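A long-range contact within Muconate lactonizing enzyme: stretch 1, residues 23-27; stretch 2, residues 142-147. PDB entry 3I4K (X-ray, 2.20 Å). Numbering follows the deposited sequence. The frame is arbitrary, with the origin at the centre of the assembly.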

ATOM      1  N   PRO A  23       8.113 -33.005  16.241  1.00 62.22           N
ATOM      2  CA  PRO A  23       7.803 -33.237  14.827  1.00 59.90           C
ATOM      3  C   PRO A  23       6.570 -32.415  14.474  1.00 56.89           C
ATOM      4  O   PRO A  23       5.565 -32.475  15.179  1.00 56.81           O
ATOM      5  CB  PRO A  23       7.515 -34.737  14.776  1.00 60.35           C
ATOM      6  CG  PRO A  23       8.350 -35.278  15.893  1.00 61.92           C
ATOM      7  CD  PRO A  23       8.103 -34.275  16.989  1.00 61.70           C
ATOM      8  N   HIS A  24       6.643 -31.644  13.396  1.00 54.25           N
ATOM      9  CA  HIS A  24       5.506 -30.816  12.997  1.00 51.51           C
ATOM     10  C   HIS A  24       4.853 -31.453  11.777  1.00 48.74           C
ATOM     11  O   HIS A  24       5.367 -31.357  10.666  1.00 47.09           O
ATOM     12  CB  HIS A  24       5.977 -29.389  12.686  1.00 49.77           C
ATOM     13  CG  HIS A  24       4.953 -28.341  12.987  1.00 50.00           C
ATOM     14  ND1 HIS A  24       4.361 -28.216  14.225  1.00 49.97           N
ATOM     15  CD2 HIS A  24       4.400 -27.382  12.206  1.00 49.67           C
ATOM     16  CE1 HIS A  24       3.484 -27.228  14.192  1.00 51.01           C
ATOM     17  NE2 HIS A  24       3.488 -26.705  12.979  1.00 48.18           N
ATOM     18  N   GLY A  25       3.715 -32.101  11.994  1.00 47.31           N
ATOM     19  CA  GLY A  25       3.039 -32.776  10.902  1.00 48.52           C
ATOM     20  C   GLY A  25       1.943 -32.013  10.184  1.00 48.22           C
ATOM     21  O   GLY A  25       1.068 -31.404  10.810  1.00 48.91           O
ATOM     22  N   PHE A  26       1.992 -32.066   8.856  1.00 45.67           N
ATOM     23  CA  PHE A  26       1.007 -31.406   8.011  1.00 43.39           C
ATOM     24  C   PHE A  26       0.108 -32.465   7.376  1.00 43.40           C
ATOM     25  O   PHE A  26       0.199 -33.657   7.692  1.00 39.86           O
ATOM     26  CB  PHE A  26       1.702 -30.609   6.907  1.00 43.47           C
ATOM     27  CG  PHE A  26       2.605 -29.517   7.413  1.00 44.38           C
ATOM     28  CD1 PHE A  26       2.109 -28.241   7.652  1.00 43.67           C
ATOM     29  CD2 PHE A  26       3.957 -29.765   7.645  1.00 42.94           C
ATOM     30  CE1 PHE A  26       2.942 -27.226   8.110  1.00 42.08           C
ATOM     31  CE2 PHE A  26       4.798 -28.755   8.104  1.00 43.74           C
ATOM     32  CZ  PHE A  26       4.289 -27.485   8.335  1.00 45.08           C
ATOM     33  N   ALA A  27      -0.747 -32.024   6.461  1.00 41.59           N
ATOM     34  CA  ALA A  27      -1.668 -32.922   5.782  1.00 41.87           C
ATOM     35  C   ALA A  27      -0.979 -34.078   5.068  1.00 41.03           C
ATOM     36  O   ALA A  27      -1.440 -35.213   5.131  1.00 39.21           O
ATOM     37  CB  ALA A  27      -2.525 -32.135   4.784  1.00 41.60           C
ATOM     38  N   TRP A 142      -1.395 -19.965  18.589  1.00 36.56           N
ATOM     39  CA  TRP A 142      -0.464 -21.091  18.553  1.00 38.59           C
ATOM     40  C   TRP A 142      -1.025 -22.199  17.668  1.00 35.96           C
ATOM     41  O   TRP A 142      -2.157 -22.642  17.856  1.00 34.65           O
ATOM     42  CB  TRP A 142      -0.193 -21.621  19.979  1.00 40.83           C
ATOM     43  CG  TRP A 142       0.736 -22.824  20.030  1.00 42.63           C
ATOM     44  CD1 TRP A 142       0.376 -24.132  20.221  1.00 44.68           C
ATOM     45  CD2 TRP A 142       2.162 -22.827  19.837  1.00 42.73           C
ATOM     46  NE1 TRP A 142       1.487 -24.946  20.155  1.00 42.15           N
ATOM     47  CE2 TRP A 142       2.594 -24.174  19.921  1.00 42.72           C
ATOM     48  CE3 TRP A 142       3.115 -21.826  19.599  1.00 43.89           C
ATOM     49  CZ2 TRP A 142       3.940 -24.546  19.775  1.00 42.63           C
ATOM     50  CZ3 TRP A 142       4.465 -22.198  19.453  1.00 45.32           C
ATOM     51  CH2 TRP A 142       4.856 -23.548  19.543  1.00 45.38           C
ATOM     52  N   ALA A 143      -0.231 -22.628  16.692  1.00 36.13           N
ATOM     53  CA  ALA A 143      -0.651 -23.681  15.773  1.00 39.07           C
ATOM     54  C   ALA A 143      -0.031 -25.032  16.136  1.00 40.59           C
ATOM     55  O   ALA A 143       1.163 -25.133  16.411  1.00 42.22           O
ATOM     56  CB  ALA A 143      -0.270 -23.307  14.343  1.00 37.47           C
ATOM     57  N   LEU A 144      -0.857 -26.063  16.147  1.00 42.33           N
ATOM     58  CA  LEU A 144      -0.380 -27.403  16.436  1.00 45.38           C
ATOM     59  C   LEU A 144      -0.364 -28.176  15.128  1.00 45.74           C
ATOM     60  O   LEU A 144      -1.322 -28.110  14.355  1.00 47.36           O
ATOM     61  CB  LEU A 144      -1.315 -28.124  17.412  1.00 44.71           C
ATOM     62  CG  LEU A 144      -1.429 -27.663  18.865  1.00 47.45           C
ATOM     63  CD1 LEU A 144      -2.340 -26.440  18.948  1.00 48.22           C
ATOM     64  CD2 LEU A 144      -1.992 -28.801  19.708  1.00 43.31           C
ATOM     65  N   GLY A 145       0.723 -28.892  14.862  1.00 45.37           N
ATOM     66  CA  GLY A 145       0.772 -29.703  13.659  1.00 42.04           C
ATOM     67  C   GLY A 145      -0.220 -30.826  13.914  1.00 41.71           C
ATOM     68  O   GLY A 145      -0.841 -30.849  14.979  1.00 39.31           O
ATOM     69  N   VAL A 146      -0.394 -31.747  12.968  1.00 42.10           N
ATOM     70  CA  VAL A 146      -1.335 -32.838  13.179  1.00 43.78           C
ATOM     71  C   VAL A 146      -0.820 -33.688  14.344  1.00 45.06           C
ATOM     72  O   VAL A 146       0.300 -34.187  14.311  1.00 43.35           O
ATOM     73  CB  VAL A 146      -1.505 -33.693  11.895  1.00 45.83           C
ATOM     74  CG1 VAL A 146      -0.152 -34.154  11.388  1.00 48.79           C
ATOM     75  CG2 VAL A 146      -2.414 -34.886  12.175  1.00 44.84           C
ATOM     76  N   LEU A 147      -1.643 -33.815  15.383  1.00 45.85           N
ATOM     77  CA  LEU A 147      -1.283 -34.565  16.589  1.00 47.37           C
ATOM     78  C   LEU A 147      -2.463 -35.379  17.085  1.00 46.51           C
ATOM     79  O   LEU A 147      -3.612 -35.012  16.864  1.00 46.65           O
ATOM     80  CB  LEU A 147      -0.903 -33.610  17.729  1.00 48.00           C
ATOM     81  CG  LEU A 147       0.287 -32.661  17.641  1.00 52.19           C
ATOM     82  CD1 LEU A 147       0.047 -31.464  18.551  1.00 51.85           C
ATOM     83  CD2 LEU A 147       1.553 -33.398  18.033  1.00 51.05           C
TER

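Two segments of one chain, at least 119 residues apart in sequence where they touch, meet at a pair of glycines: the CA atoms of Gly-25 and Gly-145 lie 4.7 Å apart, the nearest such pair across the contact. Pro-23 to Gly-25 and Trp-142 to Leu-144 are strand, yet a single hydrogen bond joins the two stretches. It runs from Val-146 N to Gly-25 O, 2.6 Å long with an N-H...O angle of 172°, so it is short and almost straight. The same carbonyl oxygen, Gly-25 O, also lies 3.3 Å from Gly-145 CA.

Neither glycine leaves space for a side chain. An ideal CB on Gly-25 would point toward the other stretch and come 2.6 Å from Val-146 CG1, a clash; one on Gly-145 would fall 2.8 Å from Gly-25 N, also a clash, and a tight 3.1 Å from His-24 ND1. The bare CA atoms let the backbones approach and leave room for the valine and the imidazole.

His-24 reaches the contact through its side-chain torsions. Its CA-to-CB bond points away from the second stretch, but chi1 of -149°, between wells, and chi2 of 55° carry the end of the ring back to it. One ring face covers Gly-145, whose CA sits 4.0 Å from the centroid of the His-24 ring and 23° off the normal, a CH-pi contact in which the polarised CA-H group of the glycine meets the pi cloud. His-24 CE1 comes 3.3 Å from Gly-145 N, while at the ring edge, near its plane, His-24 CE1 lies 3.8 Å from Ala-143 O. These are close packing contacts, and no hydrogen bond from the imidazole crosses to the second stretch.

Val-146 points its CA-to-CB bond toward the first stretch. With chi1 at 53° (p), Val-146 CG1 lies close to the backbone of Gly-25 and packs 3.7 Å from Phe-26 O, whereas CG2 lies farther from that backbone. The branched side chain thus occupies space that a CB on Gly-25 would contest, next to the hydrogen bond made by its own amide.

The neighbouring large side chains contribute little. The CA-to-CB bonds of Phe-26, chi1 -61° (m) and chi2 -89°, and Leu-144, chi1 -68° (m) and chi2 79° (p), point away from the other stretch. Trp-142, chi1 178° (t), makes no contact with the first stretch, its NE1 being hydrogen-bonded elsewhere in the structure. Only 240 Å² is buried, both sides summed.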